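Local structure of probable transcriptional regulator (Rhodococcus jostii, 3HIM) at residues S173-F176 with T180-D183; K138-I143 with L163-L168; T59-L64 with P123-I128; K32-T37 with Q115-S120. The protein probably binds DNA at cis-regulatory sites as a dimeric transcription factor of the TetR family. All blocks are in the same frame, centred on the assembly; numbering follows the deposited sequence.

In the fold
The four contacts span an all-helical chain of two TetR-family parts. Interactions 3 and 4, with centres about 12 Å apart, lie where the N-terminal helix-turn-helix part meets the C-terminal part; their segments alternate along the sequence, and Lys60 of interaction 3 probably hydrogen-bonds to the carbonyls of Tyr34 and Thr37 in interaction 4. Interactions 2 and 1 follow in series within the C-terminal part, about 20 Å apart between centres, and share helix 158-175. Helix 123-149 joins interaction 3 to interaction 2, with centres about 25 Å apart. Interactions 1 and 4 touch through Arg174 CB and Tyr116 OH. Interactions 1, 2 and 4 also touch the second subunit, so dimer contacts accompany both core and join.

Interaction 1 of 4, residues S173-F176 with T180-D183; sequences SRWF and TYSD
Trp175, the last residue of helix 158-175, and Phe176 just after it hold the returning loop through their rings. The tight part is aromatic carbon wedged against the backbone and CB of Tyr181. The six-membered end of the indole presents its edge, with Trp175 CZ3 3.8 Å from Tyr181 CB in the plane of the ring system. Beside it, Phe176 CE2 lies 3.3 Å from Tyr181 O and Phe176 CZ lies 3.4 Å from Ser182 O, both carbonyls approaching the ring obliquely. The Phe176 ring reaches the loop because CG stands opposite the backbone N (chi1 -178°), while Phe176 CB lies over one face of the indole, toward the rim. The large rings of both residues give broad apolar carbon surface against the loop. The other side is looser: Ser182 is exposed, its CB turned away; Thr180 is exposed too, and its OG1 bonds to Glu159 of the second subunit. Asp183, at the N-cap position just before helix 184-198, caps it and forms a salt bridge with Arg185. Trp175 packs on Ile187 and Phe176 on Pro184 of that helix, Phe176 also on Arg108 of helix 108-116, and Trp175 and Tyr181 meet Leu163 of the second subunit.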
loop_
_atom_site.group_PDB
_atom_site.type_symbol
_atom_site.label_atom_id
_atom_site.label_comp_id
_atom_site.label_asym_id
_atom_site.label_seq_id
_atom_site.Cartn_x
_atom_site.Cartn_y
_atom_site.Cartn_z
ATOM N N SER B 173 1.042 6.037 -1.526
ATOM C CA SER B 173 -0.018 6.437 -2.462
ATOM C C SER B 173 -1.412 6.084 -1.934
ATOM O O SER B 173 -2.405 6.666 -2.362
ATOM C CB SER B 173 0.200 5.854 -3.863
ATOM O OG SER B 173 1.393 6.367 -4.426
ATOM N N ARG B 174 -1.467 5.135 -1.001
ATOM C CA ARG B 174 -2.718 4.740 -0.358
ATOM C C ARG B 174 -3.131 5.726 0.720
ATOM O O ARG B 174 -4.243 6.220 0.680
ATOM C CB ARG B 174 -2.607 3.334 0.255
ATOM C CG ARG B 174 -3.926 2.790 0.858
ATOM C CD ARG B 174 -3.715 1.428 1.567
ATOM N NE ARG B 174 -2.680 1.552 2.598
ATOM C CZ ARG B 174 -2.868 2.095 3.792
ATOM N NH1 ARG B 174 -4.076 2.534 4.164
ATOM N NH2 ARG B 174 -1.851 2.194 4.631
ATOM N N TRP B 175 -2.239 6.020 1.672
ATOM C CA TRP B 175 -2.646 6.756 2.891
ATOM C C TRP B 175 -2.429 8.254 2.835
ATOM O O TRP B 175 -3.000 8.986 3.635
ATOM C CB TRP B 175 -1.977 6.200 4.168
ATOM C CG TRP B 175 -0.457 6.285 4.168
ATOM C CD1 TRP B 175 0.425 5.276 3.853
ATOM C CD2 TRP B 175 0.349 7.422 4.504
ATOM N NE1 TRP B 175 1.727 5.723 3.952
ATOM C CE2 TRP B 175 1.711 7.030 4.362
ATOM C CE3 TRP B 175 0.062 8.730 4.905
ATOM C CZ2 TRP B 175 2.772 7.904 4.610
ATOM C CZ3 TRP B 175 1.125 9.606 5.139
ATOM C CH2 TRP B 175 2.464 9.183 5.000
ATOM N N PHE B 176 -1.581 8.712 1.923
ATOM C CA PHE B 176 -1.205 10.121 1.906
ATOM C C PHE B 176 -2.308 10.962 1.245
ATOM O O PHE B 176 -2.952 10.500 0.319
ATOM C CB PHE B 176 0.122 10.268 1.175
ATOM C CG PHE B 176 0.654 11.668 1.125
ATOM C CD1 PHE B 176 0.271 12.534 0.102
ATOM C CD2 PHE B 176 1.561 12.106 2.078
ATOM C CE1 PHE B 176 0.761 13.829 0.040
ATOM C CE2 PHE B 176 2.065 13.415 2.030
ATOM C CZ PHE B 176 1.666 14.270 1.011
ATOM N N THR B 180 -0.629 14.079 10.103
ATOM C CA THR B 180 0.804 14.287 10.329
ATOM C C THR B 180 1.559 14.565 9.039
ATOM O O THR B 180 2.395 15.467 8.975
ATOM C CB THR B 180 1.462 13.110 11.036
ATOM O OG1 THR B 180 0.667 12.749 12.169
ATOM C CG2 THR B 180 2.886 13.506 11.504
ATOM N N TYR B 181 1.274 13.801 7.999
ATOM C CA TYR B 181 2.076 13.956 6.820
ATOM C C TYR B 181 1.253 14.385 5.631
ATOM O O TYR B 181 0.569 13.572 4.992
ATOM C CB TYR B 181 2.860 12.677 6.533
ATOM C CG TYR B 181 3.712 12.227 7.690
ATOM C CD1 TYR B 181 4.883 12.918 8.038
ATOM C CD2 TYR B 181 3.354 11.099 8.439
ATOM C CE1 TYR B 181 5.681 12.496 9.103
ATOM C CE2 TYR B 181 4.144 10.660 9.499
ATOM C CZ TYR B 181 5.301 11.353 9.824
ATOM O OH TYR B 181 6.054 10.913 10.881
ATOM N N SER B 182 1.327 15.679 5.350
ATOM C CA SER B 182 0.627 16.259 4.216
ATOM C C SER B 182 1.643 16.980 3.307
ATOM O O SER B 182 1.305 17.458 2.218
ATOM C CB SER B 182 -0.469 17.202 4.712
ATOM O OG SER B 182 0.094 18.208 5.535
ATOM N N ASP B 183 2.893 17.027 3.759
ATOM C CA ASP B 183 3.987 17.598 2.989
ATOM C C ASP B 183 4.916 16.447 2.554
ATOM O O ASP B 183 5.553 15.831 3.407
ATOM C CB ASP B 183 4.735 18.627 3.862
ATOM C CG ASP B 183 5.912 19.271 3.149
ATOM O OD1 ASP B 183 6.382 18.728 2.127
ATOM O OD2 ASP B 183 6.387 20.319 3.630
#

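Interaction 2 of 4, residues K138-I143 with L163-L168; sequences KVFTRI and LAITSL
Helices 123-149 and 158-175 of the TetR-type C-terminal domain pack together here, with Phe140 on the first meeting Ile165 and Thr166 on the second. The contact is a CH-pi arrangement: the Ile165 CG2 methyl sits over the centre of the Phe140 ring, 3.8 Å from its centroid and only 5° off the ring normal. All six ring carbons are therefore at nearly equal range, with Phe140 CE1 at 3.9 Å from Ile165 CG2. The torsions of Ile165 place this branch: CG1 lies beside the backbone N (chi1 -74°), which puts CG2 anti to that N and aims it at the ring. Thr166 adds its methyl from an oblique direction, Thr166 CG2 lying 3.7 Å from Phe140 CD2. A beta-branched residue suits both places, offering a compact methyl to the aromatic surface. In threonine the other branch is polar, and Thr166 OG1 turns back to its own helix, where the carbonyls of Ala162 and Leu163 lie close by. Phe140 also makes an edge-to-face contact with Tyr100, whose hydroxyl bonds to Thr166 O, and it touches Ile79 of helix 60-82. One face of helix 158-175 thus packs in the core while another, with Ala164 and Ser167, meets the second subunit, consistent with the TetR-family dimer, in which the last two long helices of each subunit form the interface.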
loop_
_atom_site.group_PDB
_atom_site.type_symbol
_atom_site.label_atom_id
_atom_site.label_comp_id
_atom_site.label_asym_id
_atom_site.label_seq_id
_atom_site.Cartn_x
_atom_site.Cartn_y
_atom_site.Cartn_z
ATOM N N LYS B 138 15.177 -2.968 -8.587
ATOM C CA LYS B 138 16.603 -3.181 -8.833
ATOM C C LYS B 138 17.460 -1.902 -8.627
ATOM O O LYS B 138 18.657 -1.996 -8.301
ATOM C CB LYS B 138 16.848 -3.804 -10.223
ATOM N N VAL B 139 16.839 -0.726 -8.798
ATOM C CA VAL B 139 17.526 0.553 -8.543
ATOM C C VAL B 139 17.957 0.601 -7.092
ATOM O O VAL B 139 19.071 1.037 -6.767
ATOM C CB VAL B 139 16.655 1.797 -8.866
ATOM C CG1 VAL B 139 17.370 3.101 -8.422
ATOM C CG2 VAL B 139 16.316 1.846 -10.359
ATOM N N PHE B 140 17.081 0.128 -6.218
ATOM C CA PHE B 140 17.397 0.135 -4.804
ATOM C C PHE B 140 18.377 -0.984 -4.466
ATOM O O PHE B 140 19.328 -0.756 -3.729
ATOM C CB PHE B 140 16.132 0.093 -3.928
ATOM C CG PHE B 140 15.315 1.376 -3.972
ATOM C CD1 PHE B 140 15.816 2.561 -3.430
ATOM C CD2 PHE B 140 14.042 1.393 -4.544
ATOM C CE1 PHE B 140 15.064 3.754 -3.464
ATOM C CE2 PHE B 140 13.292 2.567 -4.587
ATOM C CZ PHE B 140 13.799 3.755 -4.046
ATOM N N THR B 141 18.179 -2.177 -5.024
ATOM C CA THR B 141 19.091 -3.281 -4.707
ATOM C C THR B 141 20.534 -2.970 -5.136
ATOM O O THR B 141 21.472 -3.279 -4.393
ATOM C CB THR B 141 18.600 -4.678 -5.243
ATOM O OG1 THR B 141 18.467 -4.624 -6.657
ATOM C CG2 THR B 141 17.255 -5.031 -4.691
ATOM N N ARG B 142 20.707 -2.337 -6.302
ATOM C CA ARG B 142 22.028 -1.907 -6.755
ATOM C C ARG B 142 22.689 -0.969 -5.728
ATOM O O ARG B 142 23.841 -1.179 -5.346
ATOM C CB ARG B 142 21.956 -1.247 -8.140
ATOM N N ILE B 143 21.943 0.027 -5.255
ATOM C CA ILE B 143 22.473 0.996 -4.295
ATOM C C ILE B 143 22.854 0.275 -3.007
ATOM O O ILE B 143 23.948 0.485 -2.487
ATOM C CB ILE B 143 21.485 2.164 -4.021
ATOM C CG1 ILE B 143 21.448 3.100 -5.233
ATOM C CG2 ILE B 143 21.865 2.961 -2.737
ATOM C CD1 ILE B 143 20.130 3.828 -5.400
ATOM N N LEU B 163 12.718 -4.649 -1.062
ATOM C CA LEU B 163 11.254 -4.837 -0.930
ATOM C C LEU B 163 10.655 -3.850 0.067
ATOM O O LEU B 163 9.714 -3.126 -0.273
ATOM C CB LEU B 163 10.846 -6.260 -0.525
ATOM C CG LEU B 163 9.397 -6.403 0.045
ATOM C CD1 LEU B 163 8.284 -6.180 -1.041
ATOM C CD2 LEU B 163 9.166 -7.743 0.724
ATOM N N ALA B 164 11.208 -3.793 1.279
ATOM C CA ALA B 164 10.601 -2.936 2.286
ATOM C C ALA B 164 10.552 -1.477 1.831
ATOM O O ALA B 164 9.555 -0.786 2.054
ATOM C CB ALA B 164 11.293 -3.074 3.625
ATOM N N ILE B 165 11.620 -1.006 1.193
ATOM C CA ILE B 165 11.660 0.369 0.721
ATOM C C ILE B 165 10.642 0.609 -0.402
ATOM O O ILE B 165 9.938 1.622 -0.428
ATOM C CB ILE B 165 13.098 0.778 0.278
ATOM C CG1 ILE B 165 13.993 0.997 1.503
ATOM C CG2 ILE B 165 13.061 2.040 -0.589
ATOM C CD1 ILE B 165 15.492 0.873 1.198
ATOM N N THR B 166 10.545 -0.334 -1.328
ATOM C CA THR B 166 9.644 -0.163 -2.457
ATOM C C THR B 166 8.208 -0.237 -1.917
ATOM O O THR B 166 7.338 0.547 -2.322
ATOM C CB THR B 166 9.900 -1.198 -3.560
ATOM O OG1 THR B 166 9.758 -2.498 -3.012
ATOM C CG2 THR B 166 11.307 -1.095 -4.037
ATOM N N SER B 167 7.998 -1.142 -0.961
ATOM C CA SER B 167 6.708 -1.287 -0.314
ATOM C C SER B 167 6.239 0.006 0.407
ATOM O O SER B 167 5.077 0.437 0.259
ATOM C CB SER B 167 6.729 -2.492 0.624
ATOM O OG SER B 167 5.596 -2.439 1.444
ATOM N N LEU B 168 7.145 0.636 1.163
ATOM C CA LEU B 168 6.828 1.918 1.844
ATOM C C LEU B 168 6.426 3.041 0.894
ATOM O O LEU B 168 5.446 3.747 1.152
ATOM C CB LEU B 168 7.991 2.406 2.725
ATOM C CG LEU B 168 8.214 1.580 3.993
ATOM C CD1 LEU B 168 9.533 1.967 4.630
ATOM C CD2 LEU B 168 7.062 1.795 4.944
#

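Interaction 3 of 4, residues T59-L64 with P123-I128; sequences TKESLL and PEHFAI
Glu61 starts with CG anti to the backbone N (chi1 -174°) and then bends at chi2 (-84°), which brings its carboxylate round to His125, while His125 has CG beside its own backbone N, which brings ND1 to the carboxylate. The two flat groups end almost coplanar, with the carboxylate at the edge of the imidazole. His125 ND1 donates to Glu61 OE2 at 2.5 Å in a nearly straight bond, with an angle of 171° at the hydrogen; at 2.2 Å resolution the exact length is doubtful, and no special strength follows from it. Histidine suits the place because its ring N-H can meet an acid edge-on while the ring also stacks with Tyr65 of helix 60-82. Ahead of Glu61, Thr59 caps the helix, its OG1 accepting from Ser62 N at 2.9 Å. Glu61 OE2 also accepts from Ser122 N, and Ser122 OG takes His125 N in the manner of an N-cap, so Glu61 meets an amide at the start of helix 123-149, a place that suits an acid. The carboxylate would favour a charged imidazole while the helix start would oppose it, so the contact fixes the ND1 proton without settling the ring's charge.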
loop_
_atom_site.group_PDB
_atom_site.type_symbol
_atom_site.label_atom_id
_atom_site.label_comp_id
_atom_site.label_asym_id
_atom_site.label_seq_id
_atom_site.Cartn_x
_atom_site.Cartn_y
_atom_site.Cartn_z
ATOM N N THR B 59 -9.939 0.450 -26.560
ATOM C CA THR B 59 -10.562 -0.314 -25.474
ATOM C C THR B 59 -10.291 0.376 -24.144
ATOM O O THR B 59 -9.325 1.170 -24.030
ATOM C CB THR B 59 -10.051 -1.782 -25.413
ATOM O OG1 THR B 59 -8.729 -1.831 -24.852
ATOM C CG2 THR B 59 -10.022 -2.423 -26.813
ATOM N N LYS B 60 -11.135 0.073 -23.150
ATOM C CA LYS B 60 -10.902 0.503 -21.773
ATOM C C LYS B 60 -9.525 0.025 -21.303
ATOM O O LYS B 60 -8.778 0.770 -20.674
ATOM C CB LYS B 60 -11.984 -0.042 -20.824
ATOM C CG LYS B 60 -12.420 0.948 -19.737
ATOM C CD LYS B 60 -12.816 0.329 -18.366
ATOM C CE LYS B 60 -13.690 -0.919 -18.422
ATOM N NZ LYS B 60 -14.665 -0.928 -17.281
ATOM N N GLU B 61 -9.199 -1.227 -21.613
ATOM C CA GLU B 61 -7.983 -1.850 -21.105
ATOM C C GLU B 61 -6.748 -1.168 -21.660
ATOM O O GLU B 61 -5.730 -1.081 -20.972
ATOM C CB GLU B 61 -7.959 -3.353 -21.413
ATOM C CG GLU B 61 -6.769 -4.099 -20.777
ATOM C CD GLU B 61 -5.494 -4.024 -21.613
ATOM O OE1 GLU B 61 -5.562 -3.634 -22.802
ATOM O OE2 GLU B 61 -4.407 -4.361 -21.090
ATOM N N SER B 62 -6.857 -0.683 -22.903
ATOM C CA SER B 62 -5.766 0.016 -23.559
ATOM C C SER B 62 -5.476 1.298 -22.795
ATOM O O SER B 62 -4.321 1.699 -22.665
ATOM C CB SER B 62 -6.105 0.328 -25.023
ATOM O OG SER B 62 -6.971 1.448 -25.142
ATOM N N LEU B 63 -6.535 1.919 -22.281
ATOM C CA LEU B 63 -6.439 3.187 -21.580
ATOM C C LEU B 63 -5.846 2.982 -20.182
ATOM O O LEU B 63 -5.028 3.800 -19.714
ATOM C CB LEU B 63 -7.820 3.842 -21.505
ATOM C CG LEU B 63 -7.990 5.120 -20.664
ATOM C CD1 LEU B 63 -6.989 6.208 -21.049
ATOM C CD2 LEU B 63 -9.420 5.629 -20.800
ATOM N N LEU B 64 -6.261 1.895 -19.521
ATOM C CA LEU B 64 -5.680 1.526 -18.237
ATOM C C LEU B 64 -4.174 1.226 -18.388
ATOM O O LEU B 64 -3.352 1.681 -17.580
ATOM C CB LEU B 64 -6.409 0.317 -17.636
ATOM C CG LEU B 64 -5.731 -0.287 -16.399
ATOM C CD1 LEU B 64 -5.917 0.658 -15.207
ATOM C CD2 LEU B 64 -6.286 -1.681 -16.103
ATOM N N PRO B 123 -2.445 -9.984 -20.886
ATOM C CA PRO B 123 -1.197 -10.696 -20.620
ATOM C C PRO B 123 0.053 -9.938 -21.088
ATOM O O PRO B 123 0.987 -9.779 -20.299
ATOM C CB PRO B 123 -1.368 -12.003 -21.402
ATOM C CG PRO B 123 -2.864 -12.242 -21.338
ATOM C CD PRO B 123 -3.461 -10.866 -21.495
ATOM N N GLU B 124 0.062 -9.451 -22.328
ATOM C CA GLU B 124 1.222 -8.723 -22.840
ATOM C C GLU B 124 1.468 -7.459 -22.031
ATOM O O GLU B 124 2.616 -7.106 -21.737
ATOM C CB GLU B 124 1.069 -8.376 -24.319
ATOM N N HIS B 125 0.385 -6.774 -21.670
ATOM C CA HIS B 125 0.510 -5.532 -20.913
ATOM C C HIS B 125 0.954 -5.810 -19.482
ATOM O O HIS B 125 1.802 -5.076 -18.928
ATOM C CB HIS B 125 -0.786 -4.747 -20.919
ATOM C CG HIS B 125 -1.184 -4.222 -22.268
ATOM N ND1 HIS B 125 -2.492 -3.908 -22.578
ATOM C CD2 HIS B 125 -0.459 -3.966 -23.385
ATOM C CE1 HIS B 125 -2.554 -3.462 -23.822
ATOM N NE2 HIS B 125 -1.336 -3.498 -24.339
ATOM N N PHE B 126 0.404 -6.866 -18.881
ATOM C CA PHE B 126 0.860 -7.253 -17.541
ATOM C C PHE B 126 2.359 -7.570 -17.503
ATOM O O PHE B 126 3.050 -7.117 -16.591
ATOM C CB PHE B 126 0.062 -8.433 -16.969
ATOM C CG PHE B 126 0.422 -8.753 -15.549
ATOM C CD1 PHE B 126 -0.101 -7.996 -14.502
ATOM C CD2 PHE B 126 1.302 -9.783 -15.253
ATOM C CE1 PHE B 126 0.229 -8.280 -13.169
ATOM C CE2 PHE B 126 1.635 -10.087 -13.902
ATOM C CZ PHE B 126 1.102 -9.341 -12.873
ATOM N N ALA B 127 2.860 -8.326 -18.487
ATOM C CA ALA B 127 4.290 -8.682 -18.510
ATOM C C ALA B 127 5.181 -7.442 -18.642
ATOM O O ALA B 127 6.271 -7.410 -18.093
ATOM C CB ALA B 127 4.601 -9.666 -19.614
ATOM N N ILE B 128 4.720 -6.418 -19.358
ATOM C CA ILE B 128 5.539 -5.215 -19.532
ATOM C C ILE B 128 5.608 -4.403 -18.233
ATOM O O ILE B 128 6.669 -3.899 -17.849
ATOM C CB ILE B 128 5.003 -4.340 -20.679
ATOM C CG1 ILE B 128 5.269 -5.008 -22.038
ATOM C CG2 ILE B 128 5.592 -2.914 -20.634
ATOM C CD1 ILE B 128 4.363 -4.412 -23.175
#

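Interaction 4 of 4, residues K32-T37 with Q115-S120; sequences KGYGAT and QYELRS
Tyr34 faces Glu117 and Ser120 across the meeting of the N-terminal and C-terminal parts. Lys32 closes helix 16-32, and Gly33 follows with a positive phi of 82°, a backbone shape that glycine adopts with little strain. Tyr34 then turns CB toward the other segment, and its CG, opposite the backbone N about the first bond (chi1 175°), carries the ring alongside Ser120. At the base of the side chain the Glu117 carboxylate crosses, with Glu117 OE2 3.1 Å from Tyr34 CB and the carboxylate plane turned 42° from the ring. Farther along the ring, Tyr34 CE2 lies 3.4 Å from Ser120 OG and 3.6 Å from Ser120 CB, in an oblique approach. A small residue such as serine suits this place, since it lets the aromatic ring come close to the 3-10 turn. Glu117 OE1 has a salt bridge to Arg119 NH2 (3.2 Å) whose hydrogen bond is weak and bent, so the acid has a charged partner within its own turn. Lys60 binds the Tyr34 and Thr37 carbonyls and makes a cation-pi contact with the Tyr34 ring, which Phe29 meets edge-to-face. This loop between helices 16-32 and 39-45, seated on the C-terminal part, is consistent with the TetR-family layout, in which the helix-turn-helix head rests on the regulatory body.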
loop_
_atom_site.group_PDB
_atom_site.type_symbol
_atom_site.label_atom_id
_atom_site.label_comp_id
_atom_site.label_asym_id
_atom_site.label_seq_id
_atom_site.Cartn_x
_atom_site.Cartn_y
_atom_site.Cartn_z
ATOM N N LYS B 32 -15.621 6.068 -9.722
ATOM C CA LYS B 32 -16.678 5.084 -9.985
ATOM C C LYS B 32 -16.192 3.634 -9.921
ATOM O O LYS B 32 -16.998 2.697 -10.008
ATOM C CB LYS B 32 -17.324 5.354 -11.350
ATOM N N GLY B 33 -14.879 3.455 -9.779
ATOM C CA GLY B 33 -14.249 2.137 -9.893
ATOM C C GLY B 33 -14.017 1.788 -11.350
ATOM O O GLY B 33 -14.886 2.025 -12.197
ATOM N N TYR B 34 -12.850 1.220 -11.643
ATOM C CA TYR B 34 -12.475 0.836 -13.005
ATOM C C TYR B 34 -13.506 -0.049 -13.735
ATOM O O TYR B 34 -13.849 0.201 -14.894
ATOM C CB TYR B 34 -11.105 0.127 -13.002
ATOM C CG TYR B 34 -10.727 -0.393 -14.360
ATOM C CD1 TYR B 34 -10.165 0.456 -15.315
ATOM C CD2 TYR B 34 -10.966 -1.722 -14.712
ATOM C CE1 TYR B 34 -9.833 -0.011 -16.585
ATOM C CE2 TYR B 34 -10.649 -2.199 -15.975
ATOM C CZ TYR B 34 -10.071 -1.335 -16.909
ATOM O OH TYR B 34 -9.740 -1.796 -18.161
ATOM N N GLY B 35 -13.966 -1.100 -13.051
ATOM C CA GLY B 35 -14.888 -2.070 -13.636
ATOM C C GLY B 35 -16.258 -1.498 -13.944
ATOM O O GLY B 35 -16.948 -1.991 -14.833
ATOM N N ALA B 36 -16.647 -0.450 -13.219
ATOM C CA ALA B 36 -17.978 0.147 -13.385
ATOM C C ALA B 36 -17.996 1.302 -14.375
ATOM O O ALA B 36 -19.039 1.577 -14.976
ATOM C CB ALA B 36 -18.558 0.586 -12.044
ATOM N N THR B 37 -16.851 1.970 -14.545
ATOM C CA THR B 37 -16.738 3.056 -15.524
ATOM C C THR B 37 -16.542 2.555 -16.956
ATOM O O THR B 37 -15.924 1.517 -17.208
ATOM C CB THR B 37 -15.692 4.168 -15.128
ATOM O OG1 THR B 37 -14.872 4.503 -16.251
ATOM C CG2 THR B 37 -14.810 3.734 -14.022
ATOM N N GLN B 115 -1.573 0.777 -9.917
ATOM C CA GLN B 115 -1.258 -0.363 -9.054
ATOM C C GLN B 115 -2.443 -1.318 -8.812
ATOM O O GLN B 115 -2.273 -2.523 -8.845
ATOM C CB GLN B 115 -0.676 0.102 -7.711
ATOM N N TYR B 116 -3.638 -0.776 -8.581
ATOM C CA TYR B 116 -4.715 -1.579 -8.007
ATOM C C TYR B 116 -5.513 -2.339 -9.061
ATOM O O TYR B 116 -6.222 -3.295 -8.735
ATOM C CB TYR B 116 -5.662 -0.732 -7.134
ATOM C CG TYR B 116 -5.039 0.039 -5.962
ATOM C CD1 TYR B 116 -3.703 -0.141 -5.584
ATOM C CD2 TYR B 116 -5.811 0.935 -5.217
ATOM C CE1 TYR B 116 -3.148 0.572 -4.517
ATOM C CE2 TYR B 116 -5.272 1.644 -4.141
ATOM C CZ TYR B 116 -3.936 1.467 -3.806
ATOM O OH TYR B 116 -3.404 2.169 -2.740
ATOM N N GLU B 117 -5.391 -1.929 -10.320
ATOM C CA GLU B 117 -6.130 -2.592 -11.397
ATOM C C GLU B 117 -5.254 -3.460 -12.332
ATOM O O GLU B 117 -5.615 -3.682 -13.488
ATOM C CB GLU B 117 -6.946 -1.569 -12.200
ATOM C CG GLU B 117 -7.659 -0.524 -11.364
ATOM C CD GLU B 117 -8.983 -0.995 -10.767
ATOM O OE1 GLU B 117 -9.313 -2.202 -10.856
ATOM O OE2 GLU B 117 -9.716 -0.131 -10.213
ATOM N N LEU B 118 -4.123 -3.958 -11.830
ATOM C CA LEU B 118 -3.209 -4.792 -12.630
ATOM C C LEU B 118 -3.848 -6.075 -13.127
ATOM O O LEU B 118 -3.496 -6.574 -14.205
ATOM C CB LEU B 118 -1.953 -5.152 -11.849
ATOM C CG LEU B 118 -0.986 -4.003 -11.570
ATOM C CD1 LEU B 118 -0.057 -4.399 -10.424
ATOM C CD2 LEU B 118 -0.201 -3.619 -12.825
ATOM N N ARG B 119 -4.781 -6.578 -12.332
ATOM C CA ARG B 119 -5.571 -7.764 -12.645
ATOM C C ARG B 119 -6.376 -7.574 -13.926
ATOM O O ARG B 119 -6.808 -8.558 -14.533
ATOM C CB ARG B 119 -6.541 -8.079 -11.494
ATOM C CG ARG B 119 -7.613 -7.003 -11.315
ATOM C CD ARG B 119 -8.584 -7.266 -10.178
ATOM N NE ARG B 119 -9.302 -6.031 -9.876
ATOM C CZ ARG B 119 -9.376 -5.467 -8.680
ATOM N NH1 ARG B 119 -8.817 -6.037 -7.624
ATOM N NH2 ARG B 119 -10.040 -4.334 -8.533
ATOM N N SER B 120 -6.593 -6.316 -14.314
ATOM C CA SER B 120 -7.384 -6.007 -15.501
ATOM C C SER B 120 -6.543 -5.893 -16.773
ATOM O O SER B 120 -7.091 -5.744 -17.857
ATOM C CB SER B 120 -8.175 -4.718 -15.298
ATOM O OG SER B 120 -9.265 -4.920 -14.428
#